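PDB 3E96: dihydrodipicolinate synthase from Bacillus clausii KSM-K16, which probably catalyses the condensation of pyruvate with aspartate semialdehyde to 4-hydroxy-tetrahydrodipicolinate, a step on the way to lysine. Local coordinates for residues E13-I18 and K209-G214; V49-G54 and A109-M114; S140-K145 and V164-A169. All blocks are in the same frame, centred on the assembly; numbering follows the deposited sequence.

Three returns of the chain sample the circumference of this barrel enzyme. Residues 13-18 carry the first strand, 15-17, and wait until nearly the end of the barrel for residues 209-214, so contact 1 is the seam that closes the ring and encloses both other contacts in sequence. Within that long loop, contact 2 closes first, bringing residues 49-54 and 109-114 together across the mouth of the barrel, past the strand that separates them. Contact 3 follows in series, joining strands 140-144 and 163-168 through one short crossover. The side chain of K167, from contact 3, touches residues of the other two, drawing all three around the predicted active site.

Contact 1. Residues E13-I18 and K209-G214; sequences ETISGI and KGFTSG
The seam of the (beta/alpha)8 barrel, where the eighth strand meets the first, is made by parallel pairing of I15 with F211, S16 with T212 and G17 with S213. Four backbone hydrogen bonds stitch it, passing alternately between the strands: F211 N to T14 O, S16 N to F211 O at 2.9 Å, S213 N to S16 O, and I18 N to S213 O at 3.0 Å. The last is the straightest, with 171° at the hydrogen. Two backbone C-H groups add support, among them I15 CA, 3.3 Å from F211 O.

Side chains divide by face. I15 and F211 lie side by side on one, I15 CG1 meeting the far end of the ring at CZ (3.6 Å). With CG of F211 between its backbone N and carbonyl carbon (chi1 62°), the ring lies beside I15. S213 points to this same face, its CB 4.0 Å from I15 CG2. S16 and T212 occupy the other face.

At the N-terminal end of the seam E13 and K209 run alongside each other with extended chains. OE2 of E13 lies 3.4 Å from K209 CD, yet stays 4.5 Å from NZ, too far for a salt bridge; a water bridges the two charges, donating to E13 OE2 and accepting from K209 NZ. An alanine at E13 would probably leave that water and the K209 ammonium without their carboxylate, and the lysine's CD without the group packed against it.

Outside the seam, helix 220-231 packs on I15 and T14, and its R231 bonds to E13 O. S213 OG is held by E197 and V216 N. Toward the barrel interior S16 and T212 touch K167 of strand 163-168, while G17 and G210 continue the sheet by bonding to V49 and C193 of the adjoining strands.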
# COMPACT_ATOMS: atom_id res chain seq x y z
N GLU B 13 -11.89 -23.99 -5.28
CA GLU B 13 -13.00 -23.94 -4.33
C GLU B 13 -12.65 -24.88 -3.18
O GLU B 13 -13.18 -25.98 -3.05
CB GLU B 13 -14.30 -24.37 -5.01
CG GLU B 13 -14.65 -23.50 -6.21
CD GLU B 13 -15.99 -23.86 -6.83
OE1 GLU B 13 -16.36 -25.05 -6.80
OE2 GLU B 13 -16.66 -22.94 -7.36
N THR B 14 -11.72 -24.41 -2.35
CA THR B 14 -11.23 -25.18 -1.21
C THR B 14 -10.47 -24.17 -0.34
O THR B 14 -10.69 -22.97 -0.46
CB THR B 14 -10.27 -26.29 -1.70
OG1 THR B 14 -9.83 -27.08 -0.59
CG2 THR B 14 -9.05 -25.68 -2.40
N ILE B 15 -9.60 -24.66 0.53
CA ILE B 15 -8.82 -23.78 1.39
C ILE B 15 -7.55 -23.33 0.66
O ILE B 15 -6.81 -24.16 0.13
CB ILE B 15 -8.36 -24.49 2.69
CG1 ILE B 15 -9.56 -24.88 3.55
CG2 ILE B 15 -7.40 -23.58 3.47
CD1 ILE B 15 -9.20 -25.86 4.66
N SER B 16 -7.31 -22.02 0.61
CA SER B 16 -6.10 -21.50 0.01
C SER B 16 -5.21 -21.12 1.19
O SER B 16 -5.48 -20.12 1.87
CB SER B 16 -6.39 -20.26 -0.84
OG SER B 16 -6.93 -20.62 -2.10
N GLY B 17 -4.19 -21.93 1.45
CA GLY B 17 -3.30 -21.66 2.56
C GLY B 17 -2.27 -20.61 2.18
O GLY B 17 -1.63 -20.72 1.13
N ILE B 18 -2.10 -19.60 3.04
CA ILE B 18 -1.14 -18.53 2.79
C ILE B 18 -0.01 -18.73 3.77
O ILE B 18 -0.15 -18.47 4.96
CB ILE B 18 -1.75 -17.14 3.04
CG1 ILE B 18 -3.21 -17.09 2.56
CG2 ILE B 18 -0.91 -16.08 2.33
CD1 ILE B 18 -3.40 -17.41 1.10
N LYS B 209 -17.29 -20.72 -2.06
CA LYS B 209 -17.02 -22.16 -2.02
C LYS B 209 -15.58 -22.46 -1.63
O LYS B 209 -15.08 -23.56 -1.86
CB LYS B 209 -17.36 -22.80 -3.37
CG LYS B 209 -18.85 -22.79 -3.68
CD LYS B 209 -19.15 -23.41 -5.02
CE LYS B 209 -20.64 -23.39 -5.30
NZ LYS B 209 -20.97 -24.06 -6.59
N GLY B 210 -14.92 -21.47 -1.04
CA GLY B 210 -13.55 -21.64 -0.60
C GLY B 210 -13.20 -20.47 0.30
O GLY B 210 -13.96 -19.52 0.40
N PHE B 211 -12.06 -20.55 0.98
CA PHE B 211 -11.62 -19.47 1.84
C PHE B 211 -10.11 -19.51 2.06
O PHE B 211 -9.49 -20.56 1.93
CB PHE B 211 -12.38 -19.50 3.19
CG PHE B 211 -12.16 -20.75 4.01
CD1 PHE B 211 -11.07 -20.85 4.88
CD2 PHE B 211 -13.07 -21.80 3.95
CE1 PHE B 211 -10.89 -21.98 5.67
CE2 PHE B 211 -12.90 -22.94 4.74
CZ PHE B 211 -11.81 -23.03 5.61
N THR B 212 -9.53 -18.34 2.33
CA THR B 212 -8.10 -18.25 2.57
C THR B 212 -7.86 -18.55 4.04
O THR B 212 -8.79 -18.48 4.86
CB THR B 212 -7.57 -16.84 2.27
OG1 THR B 212 -8.31 -15.88 3.04
CG2 THR B 212 -7.72 -16.52 0.79
N SER B 213 -6.63 -18.89 4.39
CA SER B 213 -6.33 -19.20 5.78
C SER B 213 -4.88 -18.99 6.15
O SER B 213 -3.98 -19.41 5.41
CB SER B 213 -6.73 -20.65 6.08
OG SER B 213 -6.32 -21.02 7.39
N GLY B 214 -4.66 -18.33 7.28
CA GLY B 214 -3.31 -18.12 7.78
C GLY B 214 -3.14 -19.12 8.91
O GLY B 214 -2.03 -19.48 9.30
O HOH W 1 -18.95 -23.45 -8.54

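Contact 2. Residues V49-G54 and A109-M114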
# COMPACT_ATOMS: atom_id res chain seq x y z
N VAL B 49 -4.04 -25.99 -1.94
CA VAL B 49 -3.73 -24.75 -2.63
C VAL B 49 -2.85 -23.93 -1.69
O VAL B 49 -3.22 -23.71 -0.54
CB VAL B 49 -4.99 -23.93 -2.97
CG1 VAL B 49 -4.60 -22.62 -3.65
CG2 VAL B 49 -5.92 -24.73 -3.88
N ILE B 50 -1.68 -23.52 -2.17
CA ILE B 50 -0.78 -22.73 -1.34
C ILE B 50 -0.48 -21.44 -2.11
O ILE B 50 -0.32 -21.46 -3.33
CB ILE B 50 0.51 -23.51 -1.00
CG1 ILE B 50 1.31 -22.74 0.05
CG2 ILE B 50 1.32 -23.77 -2.27
CD1 ILE B 50 2.45 -23.53 0.66
N VAL B 51 -0.43 -20.33 -1.38
CA VAL B 51 -0.24 -19.03 -2.01
C VAL B 51 1.00 -18.25 -1.57
O VAL B 51 0.91 -17.37 -0.71
CB VAL B 51 -1.49 -18.15 -1.77
CG1 VAL B 51 -1.42 -16.89 -2.61
CG2 VAL B 51 -2.75 -18.95 -2.10
N PRO B 52 2.16 -18.55 -2.15
CA PRO B 52 3.37 -17.81 -1.76
C PRO B 52 3.18 -16.35 -2.17
O PRO B 52 2.42 -16.05 -3.09
CB PRO B 52 4.48 -18.51 -2.55
CG PRO B 52 3.75 -19.03 -3.78
CD PRO B 52 2.47 -19.57 -3.17
N CYS B 53 3.88 -15.45 -1.49
CA CYS B 53 3.77 -14.02 -1.78
C CYS B 53 2.37 -13.48 -1.50
O CYS B 53 1.92 -12.52 -2.14
CB CYS B 53 4.16 -13.75 -3.24
SG CYS B 53 5.96 -13.83 -3.47
N GLY B 54 1.69 -14.10 -0.54
CA GLY B 54 0.38 -13.64 -0.14
C GLY B 54 0.64 -12.61 0.95
O GLY B 54 1.80 -12.38 1.31
N ALA B 109 -0.93 -20.54 -11.16
CA ALA B 109 -1.71 -19.34 -11.38
C ALA B 109 -1.10 -18.21 -10.56
O ALA B 109 -0.14 -18.43 -9.81
CB ALA B 109 -3.16 -19.57 -10.95
N VAL B 110 -1.64 -17.01 -10.72
CA VAL B 110 -1.19 -15.86 -9.95
C VAL B 110 -2.38 -15.23 -9.25
O VAL B 110 -3.52 -15.39 -9.69
CB VAL B 110 -0.54 -14.77 -10.84
CG1 VAL B 110 0.73 -15.30 -11.49
CG2 VAL B 110 -1.54 -14.29 -11.90
N MET B 111 -2.11 -14.55 -8.14
CA MET B 111 -3.15 -13.82 -7.41
C MET B 111 -2.69 -12.37 -7.47
O MET B 111 -1.61 -12.03 -6.98
CB MET B 111 -3.25 -14.24 -5.94
CG MET B 111 -4.23 -13.36 -5.13
SD MET B 111 -4.19 -13.60 -3.33
CE MET B 111 -2.62 -12.84 -2.94
N ILE B 112 -3.49 -11.52 -8.09
CA ILE B 112 -3.13 -10.12 -8.18
C ILE B 112 -3.64 -9.40 -6.95
O ILE B 112 -4.85 -9.32 -6.72
CB ILE B 112 -3.74 -9.46 -9.43
CG1 ILE B 112 -3.45 -10.31 -10.68
CG2 ILE B 112 -3.14 -8.07 -9.62
CD1 ILE B 112 -4.12 -9.78 -11.94
N HIS B 113 -2.71 -8.90 -6.14
CA HIS B 113 -3.06 -8.16 -4.93
C HIS B 113 -3.84 -6.92 -5.32
O HIS B 113 -3.78 -6.48 -6.47
CB HIS B 113 -1.80 -7.71 -4.19
CG HIS B 113 -1.16 -8.78 -3.37
ND1 HIS B 113 -1.64 -9.17 -2.14
CD2 HIS B 113 -0.08 -9.56 -3.62
CE1 HIS B 113 -0.89 -10.15 -1.66
NE2 HIS B 113 0.07 -10.40 -2.54
N MET B 114 -4.57 -6.37 -4.36
CA MET B 114 -5.31 -5.14 -4.61
C MET B 114 -4.20 -4.11 -4.77
O MET B 114 -3.24 -4.11 -3.99
CB MET B 114 -6.18 -4.79 -3.40
CG MET B 114 -7.10 -3.59 -3.60
SD MET B 114 -8.51 -3.96 -4.69
CE MET B 114 -9.05 -2.21 -5.18
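H113 and C53 supply the one hydrogen bond of this contact, made at the mouth of the barrel between loops that follow two strands. The ring donates through NE2 to C53 O at 2.8 Å, nearly straight at 172°. The donor lies in the plane of the carbonyl, and the oxygen in turn sits only 3° out of the imidazole plane, so both flat groups are turned to suit the bond. C53 adopts a left-handed backbone conformation, with positive phi and psi, as part of the bend that presents this carbonyl to the ring.

Van der Waals contacts do the rest. The imidazole turns its edge to the next residue, H113 CE1 lying 3.9 Å from G54 C. The methyl CE of M111, swung aside by the bend at chi3 (72°), lies over one face of the imidazole toward its rim, while also touching V51 CG1 and G54 CA, each at 4.2 Å. One methyl thus touches valine, glycine and histidine together.

Strand 83-88 runs between the two segments: I50 bonds to its backbone and M111 packs on its V85. F59 stacks on the H113 ring, and E70 of helix 64-78 accepts from C53 N. M111 also abuts K167 and Y143, the predicted catalytic pair, while I112 faces helix 122-136.

Contact 3. Residues S140-K145 and V164-A169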
# COMPACT_ATOMS: atom_id res chain seq x y z
N SER B 140 -5.53 -16.34 -13.47
CA SER B 140 -5.38 -15.28 -12.48
C SER B 140 -6.55 -15.15 -11.52
O SER B 140 -7.69 -15.42 -11.87
CB SER B 140 -5.21 -13.92 -13.17
OG SER B 140 -4.19 -13.94 -14.16
N LEU B 141 -6.23 -14.73 -10.29
CA LEU B 141 -7.24 -14.46 -9.28
C LEU B 141 -6.99 -13.01 -8.90
O LEU B 141 -5.88 -12.51 -9.09
CB LEU B 141 -7.07 -15.32 -8.03
CG LEU B 141 -7.36 -16.81 -8.10
CD1 LEU B 141 -6.19 -17.54 -8.74
CD2 LEU B 141 -7.60 -17.33 -6.69
N VAL B 142 -8.01 -12.33 -8.38
CA VAL B 142 -7.84 -10.96 -7.95
C VAL B 142 -8.27 -10.86 -6.49
O VAL B 142 -9.23 -11.52 -6.07
CB VAL B 142 -8.68 -9.96 -8.79
CG1 VAL B 142 -8.26 -10.03 -10.26
CG2 VAL B 142 -10.15 -10.27 -8.63
N TYR B 143 -7.53 -10.07 -5.71
CA TYR B 143 -7.85 -9.86 -4.30
C TYR B 143 -8.56 -8.51 -4.27
O TYR B 143 -7.95 -7.46 -4.45
CB TYR B 143 -6.57 -9.79 -3.45
CG TYR B 143 -6.83 -10.03 -1.98
CD1 TYR B 143 -6.97 -11.32 -1.47
CD2 TYR B 143 -6.97 -8.96 -1.10
CE1 TYR B 143 -7.25 -11.54 -0.12
CE2 TYR B 143 -7.26 -9.17 0.25
CZ TYR B 143 -7.39 -10.46 0.73
OH TYR B 143 -7.68 -10.67 2.06
N PHE B 144 -9.87 -8.56 -4.03
CA PHE B 144 -10.74 -7.38 -4.04
C PHE B 144 -11.09 -7.01 -2.60
O PHE B 144 -11.89 -7.69 -1.96
CB PHE B 144 -12.00 -7.75 -4.82
CG PHE B 144 -12.76 -6.58 -5.37
CD1 PHE B 144 -12.29 -5.89 -6.48
CD2 PHE B 144 -13.96 -6.19 -4.79
CE1 PHE B 144 -13.00 -4.82 -7.01
CE2 PHE B 144 -14.68 -5.12 -5.30
CZ PHE B 144 -14.20 -4.43 -6.42
N LYS B 145 -10.51 -5.92 -2.09
CA LYS B 145 -10.75 -5.54 -0.70
C LYS B 145 -11.07 -4.09 -0.37
O LYS B 145 -11.20 -3.76 0.81
CB LYS B 145 -9.55 -5.96 0.15
CG LYS B 145 -8.29 -5.14 -0.11
CD LYS B 145 -7.23 -5.50 0.92
CE LYS B 145 -6.04 -4.56 0.85
NZ LYS B 145 -5.08 -4.87 1.95
N VAL B 164 -9.92 -16.77 -13.14
CA VAL B 164 -10.49 -18.00 -12.62
C VAL B 164 -11.07 -17.90 -11.22
O VAL B 164 -11.74 -18.83 -10.76
CB VAL B 164 -9.44 -19.14 -12.63
CG1 VAL B 164 -8.96 -19.39 -14.05
CG2 VAL B 164 -8.26 -18.78 -11.73
N GLY B 165 -10.83 -16.79 -10.55
CA GLY B 165 -11.36 -16.65 -9.21
C GLY B 165 -11.20 -15.27 -8.61
O GLY B 165 -10.41 -14.45 -9.08
N VAL B 166 -11.98 -15.02 -7.57
CA VAL B 166 -11.94 -13.75 -6.88
C VAL B 166 -11.88 -14.00 -5.39
O VAL B 166 -12.71 -14.72 -4.84
CB VAL B 166 -13.20 -12.90 -7.17
CG1 VAL B 166 -13.20 -11.65 -6.29
CG2 VAL B 166 -13.25 -12.51 -8.64
N LYS B 167 -10.88 -13.42 -4.73
CA LYS B 167 -10.79 -13.54 -3.29
C LYS B 167 -11.46 -12.26 -2.83
O LYS B 167 -10.84 -11.19 -2.81
CB LYS B 167 -9.33 -13.60 -2.83
CG LYS B 167 -8.68 -14.95 -3.12
CD LYS B 167 -7.27 -15.04 -2.58
CE LYS B 167 -6.72 -16.46 -2.73
NZ LYS B 167 -5.35 -16.58 -2.17
N TYR B 168 -12.75 -12.36 -2.52
CA TYR B 168 -13.54 -11.21 -2.09
C TYR B 168 -13.18 -10.93 -0.63
O TYR B 168 -13.40 -11.78 0.23
CB TYR B 168 -15.02 -11.52 -2.22
CG TYR B 168 -15.87 -10.27 -2.28
CD1 TYR B 168 -15.99 -9.54 -3.46
CD2 TYR B 168 -16.53 -9.81 -1.14
CE1 TYR B 168 -16.75 -8.37 -3.51
CE2 TYR B 168 -17.28 -8.65 -1.18
CZ TYR B 168 -17.39 -7.93 -2.36
OH TYR B 168 -18.14 -6.77 -2.38
N ALA B 169 -12.65 -9.74 -0.37
CA ALA B 169 -12.21 -9.41 0.98
C ALA B 169 -12.88 -8.19 1.61
O ALA B 169 -12.28 -7.51 2.45
CB ALA B 169 -10.69 -9.24 0.98
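The Y143 ring carries K167 O over one face, 4.1 Å above its plane and offset toward the rim, with CD of K145 and CD of K167 at its edge. The Y143 and K167 side chains cross at about a right angle, Y143 CD1 resting 3.6 Å from K167 CB. A169 CB approaches the far part of the ring obliquely, 3.5 Å from CZ. On the opposite face of the sheet the F144 and Y168 rings lie side by side, inclined by 28° but slid so far apart that they barely overlap; F144 CD2 meets Y168 CE1 at 3.8 Å.

On the same face as these rings V142 and V166 pack methyl to methyl through their CG2 atoms, with F144 CB against V166 CG1. Five backbone bonds join the strands, including K167 N to V142 O at 2.9 Å and A169 N to F144 O at 2.7 Å. The extended K167 chain passes L141, CE to CD2 at 4.1 Å, and Y143 OH is hydrogen-bonded to G194 O.

Helix 152-157 links the strands and covers V142, F144 and Y168, completing a beta-alpha-beta crossover. A Schiff-base lysine and a proton-relaying tyrosine on adjacent strands, the predicted roles of K167 and Y143, are characteristic of the DapA family's TIM barrel.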